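Local coordinates for appr-1-p processing domain protein (PDB 5M31) that is a macro domain protein of unassigned function, built on a mixed beta sheet packed between layers of helices, at residues A[26-30]-A[41-45]; A[32-36]-A[91-95]; A[66-72]-A[84-90]; A[106-110]-A[141-146]. Residue numbers count along the deposited sequence, not the author numbering.

How the interactions relate
Following the chain from the N terminus, interaction 1 comes first: strand 26-31 meets helix 40-48, closing a short loop. Interaction 2 starts within that loop, at 32-36, and ends far along at 91-95, so the two cross. Interaction 3 closes the 11-residue connection of the hairpin, 66-72 with 84-90; it lies wholly within the span bridged by interaction 2 and runs directly into its second segment. It shares a sheet with interaction 1, where Leu27 O meets Phe85 N at 2.7 Å. Interaction 4 follows in series, pairing helices 99-116 and 135-146 and closing residues 111 to 140, including strand 120-123; Asp108 OD2 reaches Ile70 N at 2.9 Å, tying it to the hairpin.

Interaction 1: residues A[26-30]-A[41-45]; sequences ALVNT and VALQF
An extended strand, 26-30, is covered by a regular helix, 41-45. The segment axes approach to 7.4 Å with 123° between their N-to-C directions, and Asn29 and Ala42 have the nearest CA atoms, 6.0 Å apart. Val41 points toward the strand, its CB 3.6 Å from Thr30 OG1, and its O accepts the helical bond from Phe45 N at 3.0 Å. Ala42 permits close approach because its side chain is small: CB sits 3.5 Å from Thr30 O. One water bridges the backbones, donating to Thr30 O (2.9 Å) and accepting from Ala42 N (3.0 Å). Phe45 (chi1 -86°) fills the gap with its flat ring: Asn29 CB lies over the face in a CH-pi contact, 3.7 Å from the centroid, while Leu27 CB meets the edge at CE2, 3.8 Å. Asn29 (chi1 t) gives its ND2 to Asn86 OD1. This is helix-on-sheet packing of an alpha/beta/alpha sandwich: the strand runs between strands 83-88 and 120-123, and Phe45 also touches Ile84.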
loop_
_atom_site.group_PDB
_atom_site.type_symbol
_atom_site.label_atom_id
_atom_site.label_comp_id
_atom_site.label_asym_id
_atom_site.label_seq_id
_atom_site.Cartn_x
_atom_site.Cartn_y
_atom_site.Cartn_z
ATOM N N ALA A 26 1.169 1.543 -9.996
ATOM C CA ALA A 26 1.251 0.727 -8.788
ATOM C C ALA A 26 0.119 1.130 -7.852
ATOM O O ALA A 26 -0.115 2.310 -7.685
ATOM C CB ALA A 26 2.599 0.893 -8.101
ATOM N N LEU A 27 -0.519 0.135 -7.244
ATOM C CA LEU A 27 -1.467 0.356 -6.158
ATOM C C LEU A 27 -0.912 -0.204 -4.871
ATOM O O LEU A 27 -0.329 -1.294 -4.844
ATOM C CB LEU A 27 -2.791 -0.329 -6.424
ATOM C CG LEU A 27 -3.583 0.140 -7.651
ATOM C CD1 LEU A 27 -4.895 -0.639 -7.705
ATOM C CD2 LEU A 27 -3.820 1.640 -7.675
ATOM N N VAL A 28 -1.180 0.517 -3.810
ATOM C CA VAL A 28 -0.900 0.001 -2.429
ATOM C C VAL A 28 -2.152 -0.593 -1.798
ATOM O O VAL A 28 -3.207 0.055 -1.746
ATOM C CB VAL A 28 -0.351 1.140 -1.536
ATOM C CG1 VAL A 28 -0.112 0.630 -0.129
ATOM C CG2 VAL A 28 0.922 1.714 -2.142
ATOM N N ASN A 29 -1.988 -1.804 -1.299
ATOM C CA ASN A 29 -2.996 -2.565 -0.561
ATOM C C ASN A 29 -2.499 -2.651 0.872
ATOM O O ASN A 29 -1.344 -2.972 1.092
ATOM C CB ASN A 29 -3.021 -3.960 -1.137
ATOM C CG ASN A 29 -4.023 -4.842 -0.488
ATOM O OD1 ASN A 29 -5.000 -4.375 0.046
ATOM N ND2 ASN A 29 -3.874 -6.125 -0.683
ATOM N N THR A 30 -3.356 -2.371 1.829
ATOM C CA THR A 30 -2.957 -2.425 3.247
ATOM C C THR A 30 -3.303 -3.823 3.784
ATOM O O THR A 30 -4.463 -4.289 3.675
ATOM C CB THR A 30 -3.617 -1.297 4.056
ATOM O OG1 THR A 30 -4.983 -1.186 3.693
ATOM C CG2 THR A 30 -2.903 0.027 3.823
ATOM N N VAL A 41 -9.908 -2.477 2.769
ATOM C CA VAL A 41 -9.225 -2.323 1.525
ATOM C C VAL A 41 -8.775 -3.688 0.995
ATOM O O VAL A 41 -8.917 -3.991 -0.198
ATOM C CB VAL A 41 -7.997 -1.389 1.747
ATOM C CG1 VAL A 41 -7.067 -1.400 0.532
ATOM C CG2 VAL A 41 -8.501 0.038 2.001
ATOM N N ALA A 42 -8.244 -4.511 1.880
ATOM C CA ALA A 42 -7.614 -5.771 1.445
ATOM C C ALA A 42 -8.684 -6.674 0.792
ATOM O O ALA A 42 -8.410 -7.377 -0.157
ATOM C CB ALA A 42 -6.947 -6.465 2.602
ATOM N N LEU A 43 -9.895 -6.666 1.344
ATOM C CA LEU A 43 -10.997 -7.425 0.746
ATOM C C LEU A 43 -11.271 -6.989 -0.688
ATOM O O LEU A 43 -11.436 -7.817 -1.589
ATOM C CB LEU A 43 -12.271 -7.258 1.584
ATOM C CG LEU A 43 -13.480 -7.993 1.036
ATOM C CD1 LEU A 43 -13.165 -9.448 0.738
ATOM C CD2 LEU A 43 -14.637 -7.901 2.017
ATOM N N GLN A 44 -11.236 -5.688 -0.929
ATOM C CA GLN A 44 -11.487 -5.167 -2.278
ATOM C C GLN A 44 -10.372 -5.640 -3.212
ATOM O O GLN A 44 -10.619 -6.053 -4.356
ATOM C CB GLN A 44 -11.564 -3.629 -2.281
ATOM C CG GLN A 44 -12.511 -3.010 -1.246
ATOM C CD GLN A 44 -13.875 -3.665 -1.166
ATOM O OE1 GLN A 44 -14.269 -4.231 -0.115
ATOM N NE2 GLN A 44 -14.634 -3.550 -2.239
ATOM N N PHE A 45 -9.138 -5.579 -2.706
ATOM C CA PHE A 45 -7.977 -6.080 -3.462
ATOM C C PHE A 45 -8.046 -7.564 -3.726
ATOM O O PHE A 45 -7.720 -8.005 -4.829
ATOM C CB PHE A 45 -6.648 -5.684 -2.787
ATOM C CG PHE A 45 -6.157 -4.313 -3.199
ATOM C CD1 PHE A 45 -6.638 -3.180 -2.563
ATOM C CD2 PHE A 45 -5.233 -4.154 -4.192
ATOM C CE1 PHE A 45 -6.188 -1.908 -2.930
ATOM C CE2 PHE A 45 -4.759 -2.904 -4.523
ATOM C CZ PHE A 45 -5.216 -1.787 -3.920
HETATM O O HOH W 1 -7.107 -3.627 4.563
#

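Interaction 2: residues A[32-36]-A[91-95]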
loop_
_atom_site.group_PDB
_atom_site.type_symbol
_atom_site.label_atom_id
_atom_site.label_comp_id
_atom_site.label_asym_id
_atom_site.label_seq_id
_atom_site.Cartn_x
_atom_site.Cartn_y
_atom_site.Cartn_z
ATOM N N ASN A 32 -2.168 -7.445 6.415
ATOM C CA ASN A 32 -1.560 -7.998 7.646
ATOM C C ASN A 32 -0.541 -9.050 7.250
ATOM O O ASN A 32 -0.257 -9.246 6.042
ATOM C CB ASN A 32 -2.629 -8.610 8.526
ATOM C CG ASN A 32 -3.413 -9.716 7.812
ATOM O OD1 ASN A 32 -2.920 -10.813 7.600
ATOM N ND2 ASN A 32 -4.616 -9.376 7.364
ATOM N N THR A 33 0.103 -9.660 8.237
ATOM C CA THR A 33 1.206 -10.571 7.958
ATOM C C THR A 33 0.821 -12.021 8.100
ATOM O O THR A 33 1.679 -12.896 8.005
ATOM C CB THR A 33 2.404 -10.285 8.872
ATOM O OG1 THR A 33 2.059 -10.677 10.209
ATOM C CG2 THR A 33 2.812 -8.817 8.787
ATOM N N VAL A 34 -0.441 -12.289 8.371
ATOM C CA VAL A 34 -0.912 -13.677 8.576
ATOM C C VAL A 34 -1.689 -14.315 7.412
ATOM O O VAL A 34 -2.119 -15.453 7.521
ATOM C CB VAL A 34 -1.647 -13.826 9.943
ATOM C CG1 VAL A 34 -0.739 -13.305 11.036
ATOM C CG2 VAL A 34 -2.982 -13.095 9.966
ATOM N N GLY A 35 -1.807 -13.616 6.291
ATOM C CA GLY A 35 -2.239 -14.244 5.051
ATOM C C GLY A 35 -3.721 -14.196 4.835
ATOM O O GLY A 35 -4.265 -15.020 4.113
ATOM N N VAL A 36 -4.372 -13.179 5.414
ATOM C CA VAL A 36 -5.813 -13.011 5.299
ATOM C C VAL A 36 -6.175 -11.651 4.674
ATOM O O VAL A 36 -5.650 -10.601 5.082
ATOM C CB VAL A 36 -6.422 -13.140 6.710
ATOM C CG1 VAL A 36 -7.868 -12.688 6.732
ATOM C CG2 VAL A 36 -6.271 -14.568 7.181
ATOM N N LYS A 91 0.050 -6.949 12.335
ATOM C CA LYS A 91 0.424 -8.351 12.249
ATOM C C LYS A 91 -0.794 -9.207 11.937
ATOM O O LYS A 91 -0.855 -9.876 10.942
ATOM C CB LYS A 91 1.125 -8.801 13.540
ATOM C CG LYS A 91 2.430 -8.096 13.738
ATOM C CD LYS A 91 3.138 -8.630 14.952
ATOM C CE LYS A 91 4.363 -7.799 15.271
ATOM N NZ LYS A 91 4.682 -8.194 16.666
ATOM N N HIS A 92 -1.767 -9.226 12.845
ATOM C CA HIS A 92 -2.926 -10.035 12.658
ATOM C C HIS A 92 -4.072 -9.160 12.216
ATOM O O HIS A 92 -4.175 -8.004 12.573
ATOM C CB HIS A 92 -3.271 -10.767 13.958
ATOM C CG HIS A 92 -4.331 -11.822 13.810
ATOM N ND1 HIS A 92 -5.673 -11.524 13.828
ATOM C CD2 HIS A 92 -4.249 -13.172 13.759
ATOM C CE1 HIS A 92 -6.381 -12.639 13.775
ATOM N NE2 HIS A 92 -5.534 -13.653 13.682
ATOM N N TRP A 93 -4.990 -9.761 11.493
ATOM C CA TRP A 93 -6.083 -9.003 10.941
ATOM C C TRP A 93 -7.031 -8.423 11.979
ATOM O O TRP A 93 -7.683 -7.435 11.727
ATOM C CB TRP A 93 -6.810 -9.824 9.888
ATOM C CG TRP A 93 -7.392 -11.089 10.336
ATOM C CD1 TRP A 93 -6.817 -12.318 10.283
ATOM C CD2 TRP A 93 -8.680 -11.274 10.872
ATOM N NE1 TRP A 93 -7.669 -13.243 10.653
ATOM C CE2 TRP A 93 -8.827 -12.638 11.084
ATOM C CE3 TRP A 93 -9.727 -10.413 11.217
ATOM C CZ2 TRP A 93 -9.953 -13.169 11.602
ATOM C CZ3 TRP A 93 -10.835 -10.927 11.720
ATOM C CH2 TRP A 93 -10.967 -12.292 11.930
ATOM N N ARG A 94 -7.087 -9.006 13.181
ATOM C CA ARG A 94 -7.873 -8.432 14.267
ATOM C C ARG A 94 -7.270 -7.241 14.991
ATOM O O ARG A 94 -7.977 -6.584 15.779
ATOM C CB ARG A 94 -8.243 -9.491 15.296
ATOM C CG ARG A 94 -9.299 -10.410 14.748
ATOM C CD ARG A 94 -10.109 -11.073 15.801
ATOM N NE ARG A 94 -9.399 -12.240 16.332
ATOM C CZ ARG A 94 -9.426 -13.447 15.770
ATOM N NH1 ARG A 94 -10.143 -13.641 14.658
ATOM N NH2 ARG A 94 -8.753 -14.468 16.306
ATOM N N HIS A 95 -5.962 -7.065 14.866
ATOM C CA HIS A 95 -5.275 -5.989 15.524
ATOM C C HIS A 95 -5.591 -4.699 14.825
ATOM O O HIS A 95 -5.856 -4.710 13.653
ATOM C CB HIS A 95 -3.759 -6.173 15.424
ATOM C CG HIS A 95 -3.256 -7.427 16.062
ATOM N ND1 HIS A 95 -1.992 -7.930 15.825
ATOM C CD2 HIS A 95 -3.798 -8.228 17.010
ATOM C CE1 HIS A 95 -1.804 -9.018 16.548
ATOM N NE2 HIS A 95 -2.885 -9.224 17.270
#
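The one firm hydrogen bond between these two loops runs from Thr33 N to Lys91 O, 2.9 Å at 158°; Thr33 OG1 lies 3.1 Å from that same Lys91 O. Each loop is also braced internally. Asn32 OD1 accepts from Val34 N at 3.0 Å, an Asx turn, and more weakly from Gly35 N at 3.3 Å, while Asn32 ND2 donates to Val36 O at 2.8 Å. An amide suits this place, accepting and donating at once. Gly35 has a phi of 91°, where a CB would clash with the preceding carbonyl. Across the gap, His92 to His95 form a type I turn closed by His95 N to His92 O, 3.1 Å, and Arg94 N donates to His92 ND1 at 3.0 Å. Farther along, apolar packing takes over: Val36 CG1 sits over the five-membered ring of Trp93, 4.0 Å from its centroid, and Val34 CG2 approaches the ring edge at Trp93 CD1, 3.9 Å. A glycerol, probably from the crystallisation liquor, lies about 4 Å from the Trp93 side chain. Both loops leave the C-terminal ends of parallel strands, 26-31 and 83-88, where macro domains typically form their pocket.

Interaction 3: residues A[66-72]-A[84-90]; sequences QIGRIFV and IFNFPTK
Segment 66-72 opens with a type II turn, Gln66 to Arg69, and ends antiparallel to strand 83-88. Gln66 O accepts from Arg69 N at 2.9 Å and touches Pro88 CG at 3.3 Å. Ile67 (chi1 and chi2 m) packs its CD1 on Pro88 CB, 4.0 Å. Gly68 takes the turn's positive-phi position (77°), and a water links its N (2.9 Å) to Pro88 O (2.8 Å). Apolar Ile70 sets CG2 3.9 Å from Phe85 CB and CD1 4.0 Å from Phe87 CD2. Phe71 and Asn86 are the hydrogen-bonded pair: Phe71 N to Asn86 O 3.0 Å, Asn86 N to Phe71 O 2.8 Å. The Asn86 amide also gives ND2 to Phe71 O (3.0 Å) and Asn52 OD1, while OD1 accepts from Asn29 ND2. Val72 and Phe85 form the non-hydrogen-bonded pair (CA to CA 4.5 Å); Val72 CG2 lies over the Phe85 ring face in CH-pi contact, 3.9 Å from its centroid. Strand 71-74 is the edge strand; Phe71 faces helix 50-61, Val72 and Phe85 face helix 99-116, and strand 26-31 lies beyond 83-88.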
loop_
_atom_site.group_PDB
_atom_site.type_symbol
_atom_site.label_atom_id
_atom_site.label_comp_id
_atom_site.label_asym_id
_atom_site.label_seq_id
_atom_site.Cartn_x
_atom_site.Cartn_y
_atom_site.Cartn_z
ATOM N N GLN A 66 6.336 -8.941 6.422
ATOM C CA GLN A 66 6.623 -8.468 7.769
ATOM C C GLN A 66 6.464 -6.989 7.821
ATOM O O GLN A 66 6.461 -6.303 6.801
ATOM C CB GLN A 66 8.058 -8.823 8.158
ATOM C CG GLN A 66 8.408 -10.281 7.997
ATOM C CD GLN A 66 9.886 -10.505 8.117
ATOM O OE1 GLN A 66 10.670 -10.149 7.215
ATOM N NE2 GLN A 66 10.296 -11.038 9.239
ATOM N N ILE A 67 6.334 -6.474 9.036
ATOM C CA ILE A 67 6.371 -5.044 9.246
ATOM C C ILE A 67 7.668 -4.452 8.642
ATOM O O ILE A 67 8.767 -5.026 8.795
ATOM C CB ILE A 67 6.197 -4.694 10.759
ATOM C CG1 ILE A 67 4.868 -5.272 11.300
ATOM C CG2 ILE A 67 6.288 -3.204 10.965
ATOM C CD1 ILE A 67 3.574 -4.886 10.580
ATOM N N GLY A 68 7.481 -3.383 7.851
ATOM C CA GLY A 68 8.569 -2.684 7.166
ATOM C C GLY A 68 9.064 -3.417 5.963
ATOM O O GLY A 68 10.114 -3.048 5.419
ATOM N N ARG A 69 8.322 -4.437 5.498
ATOM C CA ARG A 69 8.757 -5.257 4.361
ATOM C C ARG A 69 7.560 -5.480 3.437
ATOM O O ARG A 69 6.840 -6.437 3.552
ATOM C CB ARG A 69 9.455 -6.516 4.815
ATOM C CG ARG A 69 10.160 -7.338 3.756
ATOM C CD ARG A 69 10.764 -8.550 4.319
ATOM N NE ARG A 69 11.288 -9.370 3.245
ATOM C CZ ARG A 69 11.680 -10.626 3.397
ATOM N NH1 ARG A 69 11.618 -11.212 4.580
ATOM N NH2 ARG A 69 12.166 -11.275 2.358
ATOM N N ILE A 70 7.393 -4.547 2.493
ATOM C CA ILE A 70 6.314 -4.596 1.523
ATOM C C ILE A 70 6.486 -5.801 0.635
ATOM O O ILE A 70 7.595 -6.072 0.106
ATOM C CB ILE A 70 6.302 -3.303 0.673
ATOM C CG1 ILE A 70 5.921 -2.139 1.612
ATOM C CG2 ILE A 70 5.352 -3.424 -0.524
ATOM C CD1 ILE A 70 6.069 -0.773 1.042
ATOM N N PHE A 71 5.401 -6.487 0.376
ATOM C CA PHE A 71 5.409 -7.558 -0.590
ATOM C C PHE A 71 4.828 -7.058 -1.909
ATOM O O PHE A 71 3.672 -6.719 -1.954
ATOM C CB PHE A 71 4.609 -8.747 -0.095
ATOM C CG PHE A 71 4.428 -9.816 -1.155
ATOM C CD1 PHE A 71 5.511 -10.505 -1.623
ATOM C CD2 PHE A 71 3.166 -10.060 -1.749
ATOM C CE1 PHE A 71 5.391 -11.415 -2.668
ATOM C CE2 PHE A 71 3.048 -11.010 -2.758
ATOM C CZ PHE A 71 4.149 -11.669 -3.223
ATOM N N VAL A 72 5.666 -6.999 -2.962
ATOM C CA VAL A 72 5.251 -6.502 -4.256
ATOM C C VAL A 72 4.922 -7.644 -5.181
ATOM O O VAL A 72 5.682 -8.649 -5.250
ATOM C CB VAL A 72 6.344 -5.623 -4.909
ATOM C CG1 VAL A 72 5.887 -5.166 -6.289
ATOM C CG2 VAL A 72 6.618 -4.409 -4.063
ATOM N N ILE A 84 1.154 -4.465 -7.474
ATOM C CA ILE A 84 0.413 -4.366 -6.203
ATOM C C ILE A 84 1.413 -4.382 -5.056
ATOM O O ILE A 84 2.221 -5.290 -5.004
ATOM C CB ILE A 84 -0.563 -5.516 -6.032
ATOM C CG1 ILE A 84 -1.497 -5.671 -7.245
ATOM C CG2 ILE A 84 -1.407 -5.272 -4.749
ATOM C CD1 ILE A 84 -2.374 -4.498 -7.508
ATOM N N PHE A 85 1.473 -3.285 -4.275
ATOM C CA PHE A 85 2.395 -3.135 -3.164
ATOM C C PHE A 85 1.594 -3.463 -1.893
ATOM O O PHE A 85 0.763 -2.634 -1.487
ATOM C CB PHE A 85 2.883 -1.729 -3.032
ATOM C CG PHE A 85 4.036 -1.342 -3.976
ATOM C CD1 PHE A 85 4.104 -1.731 -5.283
ATOM C CD2 PHE A 85 4.959 -0.430 -3.544
ATOM C CE1 PHE A 85 5.178 -1.286 -6.129
ATOM C CE2 PHE A 85 5.994 0.034 -4.353
ATOM C CZ PHE A 85 6.114 -0.428 -5.645
ATOM N N ASN A 86 1.832 -4.649 -1.350
ATOM C CA ASN A 86 1.062 -5.163 -0.214
ATOM C C ASN A 86 1.813 -4.689 1.028
ATOM O O ASN A 86 2.872 -5.192 1.342
ATOM C CB ASN A 86 0.890 -6.669 -0.274
ATOM C CG ASN A 86 0.109 -7.144 -1.492
ATOM O OD1 ASN A 86 -1.131 -7.067 -1.538
ATOM N ND2 ASN A 86 0.863 -7.563 -2.565
ATOM N N PHE A 87 1.245 -3.649 1.640
ATOM C CA PHE A 87 1.888 -2.824 2.742
ATOM C C PHE A 87 1.316 -3.298 4.070
ATOM O O PHE A 87 0.167 -3.037 4.360
ATOM C CB PHE A 87 1.492 -1.351 2.443
ATOM C CG PHE A 87 2.094 -0.319 3.336
ATOM C CD1 PHE A 87 1.792 -0.252 4.677
ATOM C CD2 PHE A 87 2.811 0.716 2.808
ATOM C CE1 PHE A 87 2.269 0.767 5.486
ATOM C CE2 PHE A 87 3.261 1.771 3.595
ATOM C CZ PHE A 87 3.005 1.783 4.935
ATOM N N PRO A 88 2.118 -3.979 4.880
ATOM C CA PRO A 88 1.598 -4.425 6.160
ATOM C C PRO A 88 1.376 -3.252 7.138
ATOM O O PRO A 88 2.272 -2.458 7.349
ATOM C CB PRO A 88 2.711 -5.388 6.668
ATOM C CG PRO A 88 3.520 -5.693 5.478
ATOM C CD PRO A 88 3.466 -4.499 4.630
ATOM N N THR A 89 0.206 -3.165 7.779
ATOM C CA THR A 89 -0.010 -2.119 8.754
ATOM C C THR A 89 -0.236 -2.719 10.109
ATOM O O THR A 89 -0.424 -2.010 11.051
ATOM C CB THR A 89 -1.242 -1.274 8.467
ATOM O OG1 THR A 89 -2.406 -2.096 8.502
ATOM C CG2 THR A 89 -1.185 -0.626 7.079
ATOM N N LYS A 90 -0.231 -4.024 10.152
ATOM C CA LYS A 90 -0.545 -4.781 11.391
ATOM C C LYS A 90 -0.133 -6.248 11.214
ATOM O O LYS A 90 0.070 -6.749 10.061
ATOM C CB LYS A 90 -2.026 -4.681 11.656
ATOM C CG LYS A 90 -2.875 -5.387 10.596
ATOM C CD LYS A 90 -4.366 -5.223 10.807
ATOM C CE LYS A 90 -4.840 -3.779 10.643
ATOM N NZ LYS A 90 -6.277 -3.727 11.038
HETATM O O HOH W 2 4.994 -1.957 7.605
#

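Interaction 4: residues A[106-110]-A[141-146]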
loop_
_atom_site.group_PDB
_atom_site.type_symbol
_atom_site.label_atom_id
_atom_site.label_comp_id
_atom_site.label_asym_id
_atom_site.label_seq_id
_atom_site.Cartn_x
_atom_site.Cartn_y
_atom_site.Cartn_z
ATOM N N LEU A 106 6.254 3.076 5.286
ATOM C CA LEU A 106 6.456 4.208 4.345
ATOM C C LEU A 106 7.940 4.306 3.877
ATOM O O LEU A 106 8.218 4.607 2.709
ATOM C CB LEU A 106 6.061 5.503 5.010
ATOM C CG LEU A 106 4.571 5.779 4.977
ATOM C CD1 LEU A 106 4.261 6.888 5.950
ATOM C CD2 LEU A 106 4.135 6.150 3.555
ATOM N N LYS A 107 8.879 4.056 4.792
ATOM C CA LYS A 107 10.275 3.957 4.431
ATOM C C LYS A 107 10.448 2.874 3.361
ATOM O O LYS A 107 11.165 3.082 2.363
ATOM C CB LYS A 107 11.153 3.642 5.660
ATOM C CG LYS A 107 11.252 4.766 6.686
ATOM C CD LYS A 107 12.474 4.588 7.586
ATOM C CE LYS A 107 12.905 5.899 8.234
ATOM N NZ LYS A 107 12.057 6.310 9.387
ATOM N N ASP A 108 9.835 1.712 3.549
ATOM C CA ASP A 108 10.021 0.661 2.575
ATOM C C ASP A 108 9.292 0.940 1.293
ATOM O O ASP A 108 9.665 0.455 0.238
ATOM C CB ASP A 108 9.588 -0.682 3.108
ATOM C CG ASP A 108 10.281 -1.828 2.395
ATOM O OD1 ASP A 108 11.503 -1.724 2.156
ATOM O OD2 ASP A 108 9.606 -2.766 1.961
ATOM N N LEU A 109 8.226 1.710 1.388
ATOM C CA LEU A 109 7.490 2.124 0.176
ATOM C C LEU A 109 8.381 2.933 -0.747
ATOM O O LEU A 109 8.428 2.688 -1.969
ATOM C CB LEU A 109 6.278 2.912 0.578
ATOM C CG LEU A 109 5.373 3.405 -0.567
ATOM C CD1 LEU A 109 4.932 2.256 -1.428
ATOM C CD2 LEU A 109 4.191 4.097 0.062
ATOM N N VAL A 110 9.107 3.872 -0.183
ATOM C CA VAL A 110 10.079 4.641 -0.924
ATOM C C VAL A 110 11.103 3.702 -1.546
ATOM O O VAL A 110 11.368 3.784 -2.778
ATOM C CB VAL A 110 10.772 5.677 -0.061
ATOM C CG1 VAL A 110 11.992 6.295 -0.748
ATOM C CG2 VAL A 110 9.754 6.741 0.317
ATOM N N ARG A 141 3.028 12.013 7.925
ATOM C CA ARG A 141 4.075 11.033 7.668
ATOM C C ARG A 141 4.155 10.662 6.194
ATOM O O ARG A 141 5.242 10.410 5.670
ATOM C CB ARG A 141 3.843 9.792 8.510
ATOM C CG ARG A 141 4.157 10.057 9.973
ATOM C CD ARG A 141 3.474 9.098 10.894
ATOM N NE ARG A 141 3.862 9.336 12.295
ATOM C CZ ARG A 141 3.508 10.403 13.010
ATOM N NH1 ARG A 141 2.817 11.404 12.453
ATOM N NH2 ARG A 141 3.867 10.487 14.286
ATOM N N ILE A 142 3.008 10.586 5.529
ATOM C CA ILE A 142 3.011 10.319 4.082
ATOM C C ILE A 142 3.719 11.466 3.358
ATOM O O ILE A 142 4.588 11.239 2.516
ATOM C CB ILE A 142 1.601 10.136 3.541
ATOM C CG1 ILE A 142 0.977 8.843 4.094
ATOM C CG2 ILE A 142 1.606 10.138 2.017
ATOM C CD1 ILE A 142 -0.504 8.693 3.790
ATOM N N GLN A 143 3.392 12.688 3.742
ATOM C CA GLN A 143 4.024 13.879 3.115
ATOM C C GLN A 143 5.519 13.879 3.304
ATOM O O GLN A 143 6.282 14.095 2.338
ATOM C CB GLN A 143 3.441 15.178 3.706
ATOM C CG GLN A 143 1.967 15.316 3.442
ATOM C CD GLN A 143 1.293 16.475 4.188
ATOM O OE1 GLN A 143 1.573 16.736 5.358
ATOM N NE2 GLN A 143 0.365 17.139 3.514
ATOM N N GLU A 144 5.946 13.645 4.531
ATOM C CA GLU A 144 7.377 13.563 4.843
ATOM C C GLU A 144 8.078 12.509 4.005
ATOM O O GLU A 144 9.172 12.746 3.464
ATOM C CB GLU A 144 7.577 13.214 6.297
ATOM C CG GLU A 144 7.370 14.367 7.243
ATOM C CD GLU A 144 8.019 14.106 8.587
ATOM O OE1 GLU A 144 8.952 14.870 8.942
ATOM O OE2 GLU A 144 7.626 13.114 9.264
ATOM N N ALA A 145 7.485 11.323 3.942
ATOM C CA ALA A 145 8.091 10.216 3.193
ATOM C C ALA A 145 8.084 10.419 1.673
ATOM O O ALA A 145 9.076 10.135 0.991
ATOM C CB ALA A 145 7.425 8.895 3.563
ATOM N N LEU A 146 6.992 10.929 1.132
ATOM C CA LEU A 146 6.697 10.748 -0.297
ATOM C C LEU A 146 6.713 12.042 -1.099
ATOM O O LEU A 146 6.336 12.051 -2.280
ATOM C CB LEU A 146 5.346 10.082 -0.479
ATOM C CG LEU A 146 5.122 8.710 0.126
ATOM C CD1 LEU A 146 3.801 8.144 -0.379
ATOM C CD2 LEU A 146 6.261 7.758 -0.209
#
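This is apolar helix-helix packing on one face of the sheet in the macro domain fold, an alpha/beta/alpha sandwich. Helices 99-116 and 135-146 belong to successive beta-alpha-beta crossovers through strand 120-123, so they run in similar directions, segment axes 9.6 Å apart and crossing at -30°. No hydrogen bond joins segments 106-110 and 141-146. Leu106 contributes most (87 Å² covered); its CB meets Ala145 CB at 3.9 Å, the small alanine making room, and its CD2 lies 4.2 Å from Ile142 CG1. Next to the sheet, Leu109 packs on Ile121 and Leu146 on Leu123 and Val154, while Leu109 CD2 meets Leu146 CD1 at 4.1 Å. Arg141 directs NH1 to Glu137 of its own helix and NE to Glu103 of helix 99-116, the second salt bridge spanning the pair. At the C-terminal end of helix 135-146 the backbones stand farther apart (CA to CA 7.0 Å for Val110-Leu146, 6.3 Å for Leu106-Ala145), and beta-branched Val110 fills the space, CG2 lying 3.5 Å from Ala145 O and 3.7 Å from Leu146 CD2.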